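Local structure of glycoside Hydrolase (Bacteroides uniformis, 5T99) at residues A[481-495]-A[543-555]. The protein probably hydrolyses beta-galactosidic linkages in agarose-derived oligosaccharides, as a family 2 glycoside hydrolase of a gut symbiont. Sequence-based numbering, arbitrary orientation.
Sequences VQRLYPDLPLYGSET and MNPRFMGEFIWTG. With GIF (D-galacto-isofagomine), chain C.
Glu494 and Trp553 run alongside each other and meet the same sugar mimic, D-galacto-isofagomine, while a cis peptide follows the tryptophan. Glu494 OE2 sits 3.4 Å above the indole plane of Trp553 near its rim and accepts a 2.6 Å hydrogen bond from the ligand's N; Tyr473 and Arg346 also bind this carboxylate. Trp553 suits a sugar platform: GIF C1 packs over the same indole face as Glu494 OE2, while Thr554 CG2 covers the opposite one. Its chi1 of -168° places CG opposite the backbone N, which brings the indole beside Glu494. Replacing the indole with an alanine is likely to leave the ligand ring without this aromatic surface under C1 and strip the packing from beside Glu494 OE2. Behind the pocket the strands run parallel; Trp553 N donates to Thr495 O (2.9 Å), and Gly492 N to Gly549 O (2.8 Å). Thr495, small and polar, donates OG1 to the anti lone pair of Glu550 OE1 at 2.7 Å. At the N-terminal end of the strands, Leu490 CB makes a CH-pi contact over a face of the Phe547 ring, 3.8 Å from its centroid, two apolar groups suited to a buried place. Such neighbouring parallel strands, carrying ligand-binding residues at their C-terminal ends, are characteristic of the family 2 TIM-barrel active site.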
# COMPACT_ATOMS: atom_id res chain seq x y z
N VAL A 481 -1.02 30.26 6.58
CA VAL A 481 -1.38 30.00 5.17
C VAL A 481 -2.86 30.22 4.91
O VAL A 481 -3.22 30.61 3.81
CB VAL A 481 -0.93 28.60 4.69
CG1 VAL A 481 -1.86 27.50 5.22
CG2 VAL A 481 -0.84 28.56 3.17
N GLN A 482 -3.71 29.97 5.91
CA GLN A 482 -5.15 30.27 5.84
C GLN A 482 -5.46 31.78 5.84
O GLN A 482 -6.43 32.21 5.22
CB GLN A 482 -5.93 29.58 6.97
CG GLN A 482 -5.91 28.06 6.91
CD GLN A 482 -6.54 27.42 8.13
OE1 GLN A 482 -7.77 27.19 8.18
NE2 GLN A 482 -5.72 27.10 9.13
N ARG A 483 -4.67 32.58 6.57
CA ARG A 483 -4.77 34.04 6.51
C ARG A 483 -4.41 34.56 5.11
O ARG A 483 -5.14 35.38 4.54
CB ARG A 483 -3.84 34.71 7.53
CG ARG A 483 -4.44 35.00 8.89
CD ARG A 483 -3.54 35.95 9.69
NE ARG A 483 -2.20 35.40 9.97
CZ ARG A 483 -1.90 34.46 10.87
NH1 ARG A 483 -2.84 33.89 11.62
NH2 ARG A 483 -0.63 34.05 11.02
N LEU A 484 -3.27 34.10 4.60
CA LEU A 484 -2.72 34.60 3.34
C LEU A 484 -3.47 34.09 2.12
O LEU A 484 -3.59 34.80 1.12
CB LEU A 484 -1.23 34.25 3.23
CG LEU A 484 -0.29 34.83 4.31
CD1 LEU A 484 1.13 34.28 4.19
CD2 LEU A 484 -0.29 36.35 4.27
N TYR A 485 -3.97 32.85 2.19
CA TYR A 485 -4.59 32.19 1.04
C TYR A 485 -5.87 31.52 1.52
O TYR A 485 -5.95 30.30 1.57
CB TYR A 485 -3.61 31.20 0.39
CG TYR A 485 -2.36 31.88 -0.11
CD1 TYR A 485 -2.37 32.55 -1.33
CD2 TYR A 485 -1.18 31.90 0.65
CE1 TYR A 485 -1.23 33.21 -1.79
CE2 TYR A 485 -0.04 32.57 0.20
CZ TYR A 485 -0.08 33.21 -1.02
OH TYR A 485 1.01 33.87 -1.50
N PRO A 486 -6.88 32.33 1.88
CA PRO A 486 -8.06 31.80 2.56
C PRO A 486 -8.96 30.92 1.73
O PRO A 486 -9.78 30.20 2.29
CB PRO A 486 -8.81 33.07 3.00
CG PRO A 486 -8.41 34.10 2.02
CD PRO A 486 -6.97 33.80 1.71
N ASP A 487 -8.81 30.97 0.40
CA ASP A 487 -9.64 30.18 -0.52
C ASP A 487 -9.07 28.81 -0.92
O ASP A 487 -9.73 28.06 -1.66
CB ASP A 487 -9.91 31.02 -1.77
CG ASP A 487 -10.53 32.34 -1.42
OD1 ASP A 487 -11.69 32.34 -0.94
OD2 ASP A 487 -9.86 33.38 -1.57
N LEU A 488 -7.88 28.46 -0.45
CA LEU A 488 -7.31 27.14 -0.75
C LEU A 488 -7.88 26.06 0.20
O LEU A 488 -7.84 26.24 1.42
CB LEU A 488 -5.79 27.15 -0.60
CG LEU A 488 -5.03 28.07 -1.54
CD1 LEU A 488 -3.57 28.04 -1.16
CD2 LEU A 488 -5.25 27.66 -2.99
N PRO A 489 -8.40 24.95 -0.35
CA PRO A 489 -8.65 23.78 0.50
C PRO A 489 -7.32 23.13 0.87
O PRO A 489 -6.42 23.05 0.01
CB PRO A 489 -9.49 22.85 -0.40
CG PRO A 489 -9.91 23.68 -1.57
CD PRO A 489 -8.85 24.72 -1.74
N LEU A 490 -7.20 22.66 2.12
CA LEU A 490 -5.92 22.26 2.70
C LEU A 490 -5.99 20.97 3.50
O LEU A 490 -7.03 20.64 4.09
CB LEU A 490 -5.36 23.38 3.61
CG LEU A 490 -4.91 24.65 2.89
CD1 LEU A 490 -4.97 25.85 3.82
CD2 LEU A 490 -3.52 24.50 2.32
N TYR A 491 -4.88 20.24 3.52
CA TYR A 491 -4.69 19.11 4.42
C TYR A 491 -3.19 18.90 4.61
O TYR A 491 -2.38 19.47 3.89
CB TYR A 491 -5.37 17.84 3.87
CG TYR A 491 -4.72 17.29 2.64
CD1 TYR A 491 -3.88 16.18 2.69
CD2 TYR A 491 -4.94 17.88 1.41
CE1 TYR A 491 -3.27 15.69 1.54
CE2 TYR A 491 -4.33 17.41 0.27
CZ TYR A 491 -3.49 16.32 0.33
OH TYR A 491 -2.89 15.87 -0.82
N GLY A 492 -2.83 18.09 5.60
CA GLY A 492 -1.44 17.72 5.82
C GLY A 492 -1.11 16.51 4.98
O GLY A 492 -1.45 15.38 5.35
N SER A 493 -0.46 16.72 3.84
CA SER A 493 -0.13 15.60 2.94
C SER A 493 0.97 14.70 3.47
O SER A 493 1.07 13.54 3.06
CB SER A 493 0.20 16.10 1.54
OG SER A 493 0.96 17.29 1.56
N GLU A 494 1.80 15.20 4.38
CA GLU A 494 2.85 14.38 5.01
C GLU A 494 3.15 14.96 6.39
O GLU A 494 3.34 16.18 6.52
CB GLU A 494 4.09 14.33 4.13
CG GLU A 494 4.75 12.97 4.01
CD GLU A 494 6.02 13.03 3.19
OE1 GLU A 494 5.92 13.09 1.95
OE2 GLU A 494 7.13 13.02 3.79
N THR A 495 3.13 14.13 7.43
CA THR A 495 3.21 14.65 8.80
C THR A 495 4.09 13.80 9.72
O THR A 495 4.31 12.60 9.48
CB THR A 495 1.80 14.83 9.42
OG1 THR A 495 1.13 13.56 9.53
CG2 THR A 495 0.95 15.77 8.59
N MET A 543 -6.54 22.94 16.36
CA MET A 543 -6.64 24.40 16.25
C MET A 543 -6.99 24.90 14.83
O MET A 543 -7.32 26.08 14.67
CB MET A 543 -5.34 25.06 16.73
CG MET A 543 -5.03 24.83 18.21
SD MET A 543 -6.47 25.01 19.27
CE MET A 543 -6.90 26.72 19.00
N ASN A 544 -6.91 24.03 13.83
CA ASN A 544 -7.20 24.40 12.43
C ASN A 544 -8.20 23.40 11.81
O ASN A 544 -7.82 22.57 10.97
CB ASN A 544 -5.89 24.48 11.63
CG ASN A 544 -4.96 25.59 12.13
OD1 ASN A 544 -5.16 26.78 11.83
ND2 ASN A 544 -3.93 25.21 12.88
N PRO A 545 -9.49 23.49 12.20
CA PRO A 545 -10.54 22.57 11.73
C PRO A 545 -10.78 22.50 10.21
O PRO A 545 -11.32 21.50 9.73
CB PRO A 545 -11.82 23.08 12.43
CG PRO A 545 -11.52 24.47 12.86
CD PRO A 545 -10.04 24.54 13.09
N ARG A 546 -10.39 23.54 9.47
CA ARG A 546 -10.49 23.53 8.01
C ARG A 546 -9.57 22.49 7.37
O ARG A 546 -9.88 21.98 6.30
CB ARG A 546 -10.22 24.93 7.42
CG ARG A 546 -11.29 25.98 7.76
CD ARG A 546 -11.08 27.32 7.06
NE ARG A 546 -10.85 27.15 5.62
CZ ARG A 546 -9.96 27.80 4.86
NH1 ARG A 546 -9.16 28.75 5.35
NH2 ARG A 546 -9.87 27.50 3.57
N PHE A 547 -8.44 22.20 8.01
CA PHE A 547 -7.54 21.17 7.51
C PHE A 547 -8.26 19.82 7.53
O PHE A 547 -8.85 19.43 8.53
CB PHE A 547 -6.20 21.13 8.28
CG PHE A 547 -5.15 22.04 7.70
CD1 PHE A 547 -3.98 21.52 7.15
CD2 PHE A 547 -5.34 23.43 7.67
CE1 PHE A 547 -3.04 22.36 6.59
CE2 PHE A 547 -4.39 24.27 7.11
CZ PHE A 547 -3.24 23.73 6.57
N MET A 548 -8.22 19.13 6.39
CA MET A 548 -9.04 17.93 6.16
C MET A 548 -8.50 16.73 6.91
O MET A 548 -9.24 15.75 7.10
CB MET A 548 -9.10 17.60 4.67
CG MET A 548 -9.74 18.69 3.82
SD MET A 548 -9.55 18.35 2.07
CE MET A 548 -10.17 19.87 1.37
N GLY A 549 -7.22 16.79 7.28
CA GLY A 549 -6.57 15.74 8.07
C GLY A 549 -5.07 15.67 7.80
O GLY A 549 -4.47 16.62 7.31
N GLU A 550 -4.49 14.51 8.11
CA GLU A 550 -3.07 14.27 7.97
C GLU A 550 -2.76 12.92 7.35
O GLU A 550 -3.58 12.00 7.39
CB GLU A 550 -2.38 14.37 9.33
CG GLU A 550 -2.81 13.34 10.36
CD GLU A 550 -1.95 13.40 11.62
OE1 GLU A 550 -0.71 13.40 11.49
OE2 GLU A 550 -2.53 13.46 12.73
N PHE A 551 -1.57 12.80 6.79
CA PHE A 551 -1.08 11.55 6.26
C PHE A 551 0.34 11.36 6.81
O PHE A 551 1.27 12.05 6.38
CB PHE A 551 -1.13 11.58 4.74
CG PHE A 551 -2.54 11.48 4.17
CD1 PHE A 551 -3.07 10.24 3.81
CD2 PHE A 551 -3.33 12.61 4.01
CE1 PHE A 551 -4.35 10.15 3.29
CE2 PHE A 551 -4.62 12.52 3.50
CZ PHE A 551 -5.13 11.28 3.15
N ILE A 552 0.51 10.43 7.76
CA ILE A 552 1.75 10.38 8.54
C ILE A 552 2.83 9.73 7.73
O ILE A 552 2.53 8.92 6.88
CB ILE A 552 1.57 9.66 9.90
CG1 ILE A 552 1.56 8.13 9.73
CG2 ILE A 552 0.34 10.21 10.64
CD1 ILE A 552 1.31 7.36 11.01
N TRP A 553 4.09 10.10 8.00
CA TRP A 553 5.26 9.44 7.41
C TRP A 553 5.94 8.54 8.46
O TRP A 553 6.75 9.04 9.23
CB TRP A 553 6.26 10.49 6.88
CG TRP A 553 7.28 9.81 6.03
CD1 TRP A 553 8.51 9.35 6.41
CD2 TRP A 553 7.09 9.40 4.68
NE1 TRP A 553 9.11 8.70 5.35
CE2 TRP A 553 8.25 8.71 4.28
CE3 TRP A 553 6.04 9.54 3.76
CZ2 TRP A 553 8.40 8.18 2.99
CZ3 TRP A 553 6.18 9.03 2.50
CH2 TRP A 553 7.35 8.35 2.12
N THR A 554 5.66 7.23 8.56
CA THR A 554 4.79 6.43 7.72
C THR A 554 4.00 5.47 8.61
O THR A 554 4.30 5.32 9.79
CB THR A 554 5.61 5.56 6.76
OG1 THR A 554 6.57 4.79 7.50
CG2 THR A 554 6.36 6.41 5.78
N GLY A 555 3.02 4.79 8.02
CA GLY A 555 2.23 3.79 8.73
C GLY A 555 3.01 2.53 9.07
O GLY A 555 2.94 2.03 10.18
C GIF C . 9.33 12.63 1.41
N GIF C . 9.34 13.52 2.56
O GIF C . 11.30 12.32 6.32
C1 GIF C . 9.43 11.19 1.88
O1 GIF C . 11.81 11.22 2.22
C2 GIF C . 10.56 10.99 2.88
O2 GIF C . 9.64 10.35 0.74
C3 GIF C . 10.43 11.93 4.07
C4 GIF C . 10.34 13.38 3.60
C5 GIF C . 11.61 11.76 5.03
O HOH W 1 -9.03 26.01 10.26
O HOH W 2 -7.19 28.48 3.03
O HOH W 3 -9.62 22.88 3.74